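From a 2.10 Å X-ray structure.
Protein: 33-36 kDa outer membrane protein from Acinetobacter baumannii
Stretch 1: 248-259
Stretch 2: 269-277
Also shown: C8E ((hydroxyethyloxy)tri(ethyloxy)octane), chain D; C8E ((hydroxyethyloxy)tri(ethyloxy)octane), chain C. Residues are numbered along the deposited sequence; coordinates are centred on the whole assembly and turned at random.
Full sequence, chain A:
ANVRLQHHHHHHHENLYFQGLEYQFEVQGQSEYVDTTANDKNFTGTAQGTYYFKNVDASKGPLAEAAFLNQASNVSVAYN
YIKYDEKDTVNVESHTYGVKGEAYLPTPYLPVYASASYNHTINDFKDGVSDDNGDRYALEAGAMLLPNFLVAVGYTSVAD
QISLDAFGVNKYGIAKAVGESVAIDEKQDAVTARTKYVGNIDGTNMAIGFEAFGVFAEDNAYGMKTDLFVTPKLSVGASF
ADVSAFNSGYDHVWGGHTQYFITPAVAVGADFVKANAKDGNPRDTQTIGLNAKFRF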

ATOM      1  N   SER A 248      15.155  -9.210 -12.230  1.00 82.30           N
ATOM      2  CA  SER A 248      14.605  -9.187 -13.581  1.00 87.90           C
ATOM      3  C   SER A 248      15.551  -8.282 -14.382  1.00 83.07           C
ATOM      4  O   SER A 248      16.488  -7.687 -13.825  1.00 88.87           O
ATOM      5  CB  SER A 248      13.163  -8.667 -13.615  1.00 84.60           C
ATOM      6  OG  SER A 248      13.010  -7.478 -12.861  1.00 80.99           O
ATOM      7  N   GLY A 249      15.338  -8.188 -15.685  1.00 85.85           N
ATOM      8  CA  GLY A 249      16.167  -7.315 -16.518  1.00 85.50           C
ATOM      9  C   GLY A 249      15.850  -5.839 -16.310  1.00 83.21           C
ATOM     10  O   GLY A 249      16.654  -4.987 -16.688  1.00 82.37           O
ATOM     11  N   TYR A 250      14.692  -5.550 -15.695  1.00 72.47           N
ATOM     12  CA  TYR A 250      14.137  -4.193 -15.618  1.00 64.07           C
ATOM     13  C   TYR A 250      14.893  -3.243 -14.685  1.00 58.44           C
ATOM     14  O   TYR A 250      15.212  -3.595 -13.544  1.00 51.84           O
ATOM     15  CB  TYR A 250      12.682  -4.237 -15.137  1.00 67.01           C
ATOM     16  CG  TYR A 250      11.726  -5.005 -16.011  1.00 72.80           C
ATOM     17  CD1 TYR A 250      11.426  -4.570 -17.305  1.00 74.71           C
ATOM     18  CD2 TYR A 250      11.086  -6.151 -15.532  1.00 78.16           C
ATOM     19  CE1 TYR A 250      10.543  -5.275 -18.112  1.00 78.81           C
ATOM     20  CE2 TYR A 250      10.195  -6.855 -16.324  1.00 83.45           C
ATOM     21  CZ  TYR A 250       9.925  -6.417 -17.611  1.00 84.63           C
ATOM     22  OH  TYR A 250       9.037  -7.126 -18.391  1.00 85.04           O
ATOM     23  N   ASP A 251      15.079  -2.012 -15.156  1.00 58.55           N
ATOM     24  CA  ASP A 251      15.752  -0.953 -14.406  1.00 56.64           C
ATOM     25  C   ASP A 251      14.771   0.023 -13.701  1.00 49.38           C
ATOM     26  O   ASP A 251      14.814   0.190 -12.496  1.00 46.82           O
ATOM     27  CB  ASP A 251      16.691  -0.189 -15.343  1.00 71.01           C
ATOM     28  CG  ASP A 251      18.115  -0.156 -14.840  1.00 89.44           C
ATOM     29  OD1 ASP A 251      18.738  -1.248 -14.744  1.00 82.54           O
ATOM     30  OD2 ASP A 251      18.603   0.961 -14.527  1.00107.24           O
ATOM     31  N   HIS A 252      13.882   0.672 -14.430  1.00 51.65           N
ATOM     32  CA  HIS A 252      13.044   1.726 -13.826  1.00 48.11           C
ATOM     33  C   HIS A 252      11.547   1.467 -14.014  1.00 44.55           C
ATOM     34  O   HIS A 252      11.141   0.914 -15.044  1.00 49.39           O
ATOM     35  CB  HIS A 252      13.454   3.079 -14.406  1.00 50.09           C
ATOM     36  CG  HIS A 252      14.907   3.365 -14.222  1.00 56.48           C
ATOM     37  ND1 HIS A 252      15.792   3.448 -15.274  1.00 62.00           N
ATOM     38  CD2 HIS A 252      15.646   3.508 -13.094  1.00 56.23           C
ATOM     39  CE1 HIS A 252      17.011   3.654 -14.807  1.00 64.10           C
ATOM     40  NE2 HIS A 252      16.951   3.695 -13.487  1.00 62.95           N
ATOM     41  N   VAL A 253      10.759   1.834 -13.001  1.00 35.35           N
ATOM     42  CA  VAL A 253       9.302   1.744 -13.023  1.00 35.22           C
ATOM     43  C   VAL A 253       8.653   3.065 -12.638  1.00 35.12           C
ATOM     44  O   VAL A 253       9.030   3.648 -11.643  1.00 39.59           O
ATOM     45  CB  VAL A 253       8.797   0.716 -12.027  1.00 37.22           C
ATOM     46  CG1 VAL A 253       7.282   0.714 -11.984  1.00 34.94           C
ATOM     47  CG2 VAL A 253       9.334  -0.657 -12.409  1.00 46.35           C
ATOM     48  N   TRP A 254       7.678   3.523 -13.422  1.00 31.76           N
ATOM     49  CA  TRP A 254       6.902   4.689 -13.072  1.00 30.32           C
ATOM     50  C   TRP A 254       5.401   4.465 -13.358  1.00 29.31           C
ATOM     51  O   TRP A 254       5.023   3.659 -14.225  1.00 27.35           O
ATOM     52  CB  TRP A 254       7.480   5.929 -13.749  1.00 33.76           C
ATOM     53  CG  TRP A 254       7.480   5.920 -15.179  1.00 38.96           C
ATOM     54  CD1 TRP A 254       6.615   6.600 -15.965  1.00 47.60           C
ATOM     55  CD2 TRP A 254       8.390   5.233 -16.074  1.00 44.34           C
ATOM     56  NE1 TRP A 254       6.888   6.365 -17.299  1.00 51.49           N
ATOM     57  CE2 TRP A 254       7.977   5.532 -17.394  1.00 53.90           C
ATOM     58  CE3 TRP A 254       9.485   4.378 -15.892  1.00 48.61           C
ATOM     59  CZ2 TRP A 254       8.637   5.010 -18.535  1.00 50.25           C
ATOM     60  CZ3 TRP A 254      10.125   3.843 -17.014  1.00 50.86           C
ATOM     61  CH2 TRP A 254       9.711   4.176 -18.321  1.00 54.70           C
ATOM     62  N   GLY A 255       4.562   5.116 -12.565  1.00 21.93           N
ATOM     63  CA  GLY A 255       3.164   4.957 -12.682  1.00 22.33           C
ATOM     64  C   GLY A 255       2.322   6.154 -12.307  1.00 21.90           C
ATOM     65  O   GLY A 255       2.762   7.054 -11.601  1.00 19.34           O
ATOM     66  N   GLY A 256       1.089   6.150 -12.808  1.00 18.43           N
ATOM     67  CA  GLY A 256       0.098   7.053 -12.315  1.00 17.73           C
ATOM     68  C   GLY A 256      -1.070   6.272 -11.845  1.00 17.84           C
ATOM     69  O   GLY A 256      -1.313   5.198 -12.335  1.00 19.38           O
ATOM     70  N   HIS A 257      -1.805   6.840 -10.918  1.00 18.19           N
ATOM     71  CA  HIS A 257      -2.820   6.126 -10.180  1.00 18.93           C
ATOM     72  C   HIS A 257      -3.934   7.080  -9.852  1.00 16.98           C
ATOM     73  O   HIS A 257      -3.679   8.204  -9.474  1.00 18.17           O
ATOM     74  CB  HIS A 257      -2.256   5.619  -8.843  1.00 20.00           C
ATOM     75  CG  HIS A 257      -1.010   4.843  -9.019  1.00 27.49           C
ATOM     76  ND1 HIS A 257       0.231   5.427  -8.911  1.00 24.78           N
ATOM     77  CD2 HIS A 257      -0.803   3.584  -9.484  1.00 26.86           C
ATOM     78  CE1 HIS A 257       1.153   4.524  -9.203  1.00 25.84           C
ATOM     79  NE2 HIS A 257       0.552   3.401  -9.564  1.00 23.77           N
ATOM     80  N   THR A 258      -5.140   6.567  -9.831  1.00 14.42           N
ATOM     81  CA  THR A 258      -6.278   7.377  -9.583  1.00 15.21           C
ATOM     82  C   THR A 258      -7.179   6.583  -8.678  1.00 15.67           C
ATOM     83  O   THR A 258      -7.248   5.335  -8.823  1.00 14.54           O
ATOM     84  CB  THR A 258      -6.930   7.622 -10.960  1.00 17.70           C
ATOM     85  OG1 THR A 258      -7.332   8.977 -11.125  1.00 32.91           O
ATOM     86  CG2 THR A 258      -7.957   6.733 -11.250  1.00 17.52           C
ATOM     87  N   GLN A 259      -7.874   7.276  -7.765  1.00 13.42           N
ATOM     88  CA  GLN A 259      -8.871   6.620  -7.020  1.00 14.38           C
ATOM     89  C   GLN A 259     -10.004   7.529  -6.596  1.00 14.59           C
ATOM     90  O   GLN A 259      -9.766   8.700  -6.233  1.00 15.12           O
ATOM     91  CB  GLN A 259      -8.243   5.880  -5.806  1.00 15.41           C
ATOM     92  CG  GLN A 259      -9.269   5.158  -4.925  1.00 16.95           C
ATOM     93  CD  GLN A 259      -8.666   4.372  -3.772  1.00 22.47           C
ATOM     94  OE1 GLN A 259      -9.085   3.240  -3.502  1.00 30.55           O
ATOM     95  NE2 GLN A 259      -7.711   4.975  -3.059  1.00 23.65           N
ATOM     96  N   GLY A 269     -10.835   2.581  -8.955  1.00 14.59           N
ATOM     97  CA  GLY A 269      -9.575   3.122  -9.307  1.00 12.97           C
ATOM     98  C   GLY A 269      -8.901   2.517 -10.486  1.00 13.38           C
ATOM     99  O   GLY A 269      -9.285   1.467 -10.994  1.00 13.29           O
ATOM    100  N   ALA A 270      -7.823   3.204 -10.882  1.00 13.33           N
ATOM    101  CA  ALA A 270      -7.123   2.880 -12.082  1.00 14.34           C
ATOM    102  C   ALA A 270      -5.646   3.063 -11.923  1.00 14.19           C
ATOM    103  O   ALA A 270      -5.205   3.987 -11.223  1.00 13.58           O
ATOM    104  CB  ALA A 270      -7.679   3.754 -13.257  1.00 14.86           C
ATOM    105  N   ASP A 271      -4.868   2.249 -12.631  1.00 16.21           N
ATOM    106  CA  ASP A 271      -3.391   2.334 -12.514  1.00 18.06           C
ATOM    107  C   ASP A 271      -2.771   2.139 -13.883  1.00 18.06           C
ATOM    108  O   ASP A 271      -3.196   1.259 -14.673  1.00 17.72           O
ATOM    109  CB  ASP A 271      -2.828   1.236 -11.571  1.00 20.43           C
ATOM    110  CG  ASP A 271      -3.540   1.171 -10.234  1.00 26.96           C
ATOM    111  OD1 ASP A 271      -3.412   2.143  -9.434  1.00 31.50           O
ATOM    112  OD2 ASP A 271      -4.267   0.156  -9.994  1.00 32.56           O
ATOM    113  N   PHE A 272      -1.769   2.950 -14.184  1.00 17.88           N
ATOM    114  CA  PHE A 272      -1.044   2.799 -15.410  1.00 19.56           C
ATOM    115  C   PHE A 272       0.422   2.799 -15.032  1.00 21.48           C
ATOM    116  O   PHE A 272       0.900   3.773 -14.434  1.00 24.03           O
ATOM    117  CB  PHE A 272      -1.363   3.946 -16.379  1.00 20.12           C
ATOM    118  CG  PHE A 272      -0.472   3.965 -17.590  1.00 22.16           C
ATOM    119  CD1 PHE A 272      -0.189   2.794 -18.278  1.00 24.14           C
ATOM    120  CD2 PHE A 272       0.013   5.129 -18.094  1.00 25.52           C
ATOM    121  CE1 PHE A 272       0.619   2.772 -19.401  1.00 26.34           C
ATOM    122  CE2 PHE A 272       0.809   5.128 -19.260  1.00 27.78           C
ATOM    123  CZ  PHE A 272       1.134   3.938 -19.890  1.00 27.22           C
ATOM    124  N   VAL A 273       1.156   1.764 -15.442  1.00 23.38           N
ATOM    125  CA  VAL A 273       2.529   1.527 -14.936  1.00 23.69           C
ATOM    126  C   VAL A 273       3.418   1.121 -16.064  1.00 25.93           C
ATOM    127  O   VAL A 273       3.085   0.229 -16.837  1.00 28.29           O
ATOM    128  CB  VAL A 273       2.550   0.484 -13.814  1.00 26.03           C
ATOM    129  CG1 VAL A 273       3.965   0.218 -13.286  1.00 27.10           C
ATOM    130  CG2 VAL A 273       1.721   0.981 -12.629  1.00 26.07           C
ATOM    131  N   LYS A 274       4.511   1.828 -16.239  1.00 25.20           N
ATOM    132  CA  LYS A 274       5.421   1.509 -17.295  1.00 28.81           C
ATOM    133  C   LYS A 274       6.686   1.018 -16.678  1.00 31.97           C
ATOM    134  O   LYS A 274       7.036   1.477 -15.590  1.00 32.09           O
ATOM    135  CB  LYS A 274       5.788   2.764 -18.066  1.00 31.07           C
ATOM    136  CG  LYS A 274       4.653   3.340 -18.871  1.00 33.47           C
ATOM    137  CD  LYS A 274       5.074   4.408 -19.880  1.00 33.78           C
ATOM    138  CE  LYS A 274       5.811   3.822 -21.066  1.00 36.76           C
ATOM    139  NZ  LYS A 274       6.025   4.777 -22.179  1.00 38.11           N
ATOM    140  N   ALA A 275       7.410   0.125 -17.363  1.00 34.30           N
ATOM    141  CA  ALA A 275       8.747  -0.271 -16.883  1.00 36.11           C
ATOM    142  C   ALA A 275       9.672  -0.426 -18.041  1.00 40.90           C
ATOM    143  O   ALA A 275       9.244  -0.813 -19.114  1.00 43.53           O
ATOM    144  CB  ALA A 275       8.705  -1.560 -16.072  1.00 34.83           C
ATOM    145  N   ASN A 276      10.947  -0.125 -17.835  1.00 45.48           N
ATOM    146  CA  ASN A 276      11.932  -0.328 -18.891  1.00 48.69           C
ATOM    147  C   ASN A 276      13.270  -0.959 -18.426  1.00 51.30           C
ATOM    148  O   ASN A 276      13.499  -1.190 -17.200  1.00 48.03           O
ATOM    149  CB  ASN A 276      12.061   0.965 -19.697  1.00 51.43           C
ATOM    150  CG  ASN A 276      13.060   1.944 -19.135  1.00 57.29           C
ATOM    151  OD1 ASN A 276      13.596   2.762 -19.885  1.00 64.27           O
ATOM    152  ND2 ASN A 276      13.316   1.887 -17.842  1.00 53.35           N
ATOM    153  N   ALA A 277      14.097  -1.298 -19.423  1.00 63.29           N
ATOM    154  CA  ALA A 277      15.501  -1.769 -19.259  1.00 62.87           C
ATOM    155  C   ALA A 277      16.410  -1.206 -20.347  1.00 67.29           C
ATOM    156  O   ALA A 277      16.783  -0.028 -20.329  1.00 75.74           O
ATOM    157  CB  ALA A 277      15.566  -3.286 -19.284  1.00 65.96           C
TER
HETATM  158  O12 C8E D 303       7.686   7.742 -20.949  1.00 50.62           O
HETATM  159  C13 C8E D 303       6.366   8.182 -21.268  1.00 58.15           C
HETATM  160  C14 C8E D 303       5.618   8.545 -19.992  1.00 53.42           C
HETATM  161  O15 C8E D 303       4.782   7.452 -19.611  1.00 61.38           O
HETATM  162  C16 C8E D 303       3.614   7.796 -18.860  1.00 58.01           C
HETATM  163  C17 C8E D 303       3.888   7.443 -17.409  1.00 63.92           C
HETATM  164  O18 C8E D 303       2.783   7.749 -16.564  1.00 55.20           O
HETATM  165  C19 C8E D 303       3.097   7.605 -15.189  1.00 40.05           C
HETATM  166  C20 C8E D 303       3.812   8.824 -14.630  1.00 48.54           C
HETATM  167  O21 C8E D 303       2.837   9.732 -14.099  1.00 51.68           O
HETATM  168  C6  C8E C 302     -11.287   9.714 -11.330  1.00 19.29           C
HETATM  169  C7  C8E C 302     -10.619   8.402 -11.619  1.00 16.75           C
HETATM  170  C8  C8E C 302     -11.151   7.286 -10.746  1.00 15.04           C
HETATM  171  O9  C8E C 302     -11.678   6.221 -11.567  1.00 23.92           O
HETATM  172  C10 C8E C 302     -10.737   5.410 -12.261  1.00 21.55           C
HETATM  173  C11 C8E C 302     -11.412   4.395 -13.175  1.00 30.27           C
HETATM  174  O12 C8E C 302     -11.410   4.696 -14.585  1.00 27.88           O
HETATM  175  C13 C8E C 302     -10.422   5.553 -15.083  1.00 27.32           C
HETATM  176  C14 C8E C 302     -10.012   5.248 -16.506  1.00 24.31           C
HETATM  177  O15 C8E C 302      -8.640   5.632 -16.456  1.00 22.86           O
HETATM  178  C16 C8E C 302      -7.817   5.356 -17.547  1.00 31.39           C
HETATM  179  C17 C8E C 302      -6.432   5.096 -16.984  1.00 28.08           C
HETATM  180  O18 C8E C 302      -6.172   5.860 -15.813  1.00 26.32           O
HETATM  181  C19 C8E C 302      -4.936   5.440 -15.217  1.00 28.68           C
HETATM  182  C20 C8E C 302      -4.648   6.260 -13.962  1.00 33.14           C
HETATM  183  O21 C8E C 302      -3.744   7.335 -14.254  1.00 30.44           O
HETATM  184  O   HOH W   1      -5.410   3.530  -8.193  1.00 25.31           O

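Residues 252-259 and 269-276 are neighbouring antiparallel strands: their axes run at 177° and approach to 4.7 Å, and contact between the stretches buries 829 Å², both sides summed. The backbone sets the frame. Paired bonds join Trp 254 N to Lys 274 O (3.0 Å) and Lys 274 N to Trp 254 O (2.8 Å), then Gly 256 N to Phe 272 O and Phe 272 N to Gly 256 O (both 2.9 Å), with Thr 258 N to Ala 270 O (2.9 Å) and Ala 270 N to Thr 258 O (3.0 Å) completing the ladder. At the other end the pattern loosens. Asn 276 N still donates to His 252 O (3.0 Å), but Asn 276 O takes a short bond from Asp 251 N (2.7 Å) and only a weak one from His 252 N (3.4 Å).

Side chains alternate between two faces. On the face carrying the indole, Trp 254 is the dominant bump, with 96 Å² of the residue covered by the other stretch, the largest value here. With chi1 at 62° (p), it reaches across its partner, so that Lys 274 CB lies over the six-membered ring, 3.9 Å from the centroid and 25° off the normal. Lysine suits this place because its aliphatic base can pack on the ring while its end leads away. Asn 276 borders the same indole at the edge, ND2 lying 3.8 Å from Trp 254 CZ3.

Next along this face, Gly 256 presents no side chain beside Phe 272, whose ring leads away from the first strand. Detergent from chain D follows this low ground: its C19 is 3.4 Å from Gly 256 N, and its O15 accepts a weak hydrogen bond from Trp 254 NE1 (3.3 Å). Further on, Thr 258 CG2 meets Ala 270 CB at 3.6 Å, while C7 of the chain C detergent lies 3.2 Å from Thr 258 CG2.

On the opposite face, Val 253 packs against both Val 273 and Ala 275: its CG1 is 3.6 Å from Val 273 CG1 and its CG2 3.8 Å from Ala 275 CB. Glycine leaves these places clear: an ideal CB on Gly 255 would lie a tight 3.1 Å from Val 273 CG2, and one on Gly 269 would clash with Thr 258 O at 2.8 Å. Between these glycines, the His 257 ring turns its edge to Asp 271, CD2 to OD1 being 3.0 Å. Water 1 sits between the strands, its O 2.7 Å from both Asp 271 OD1 and Thr 258 O.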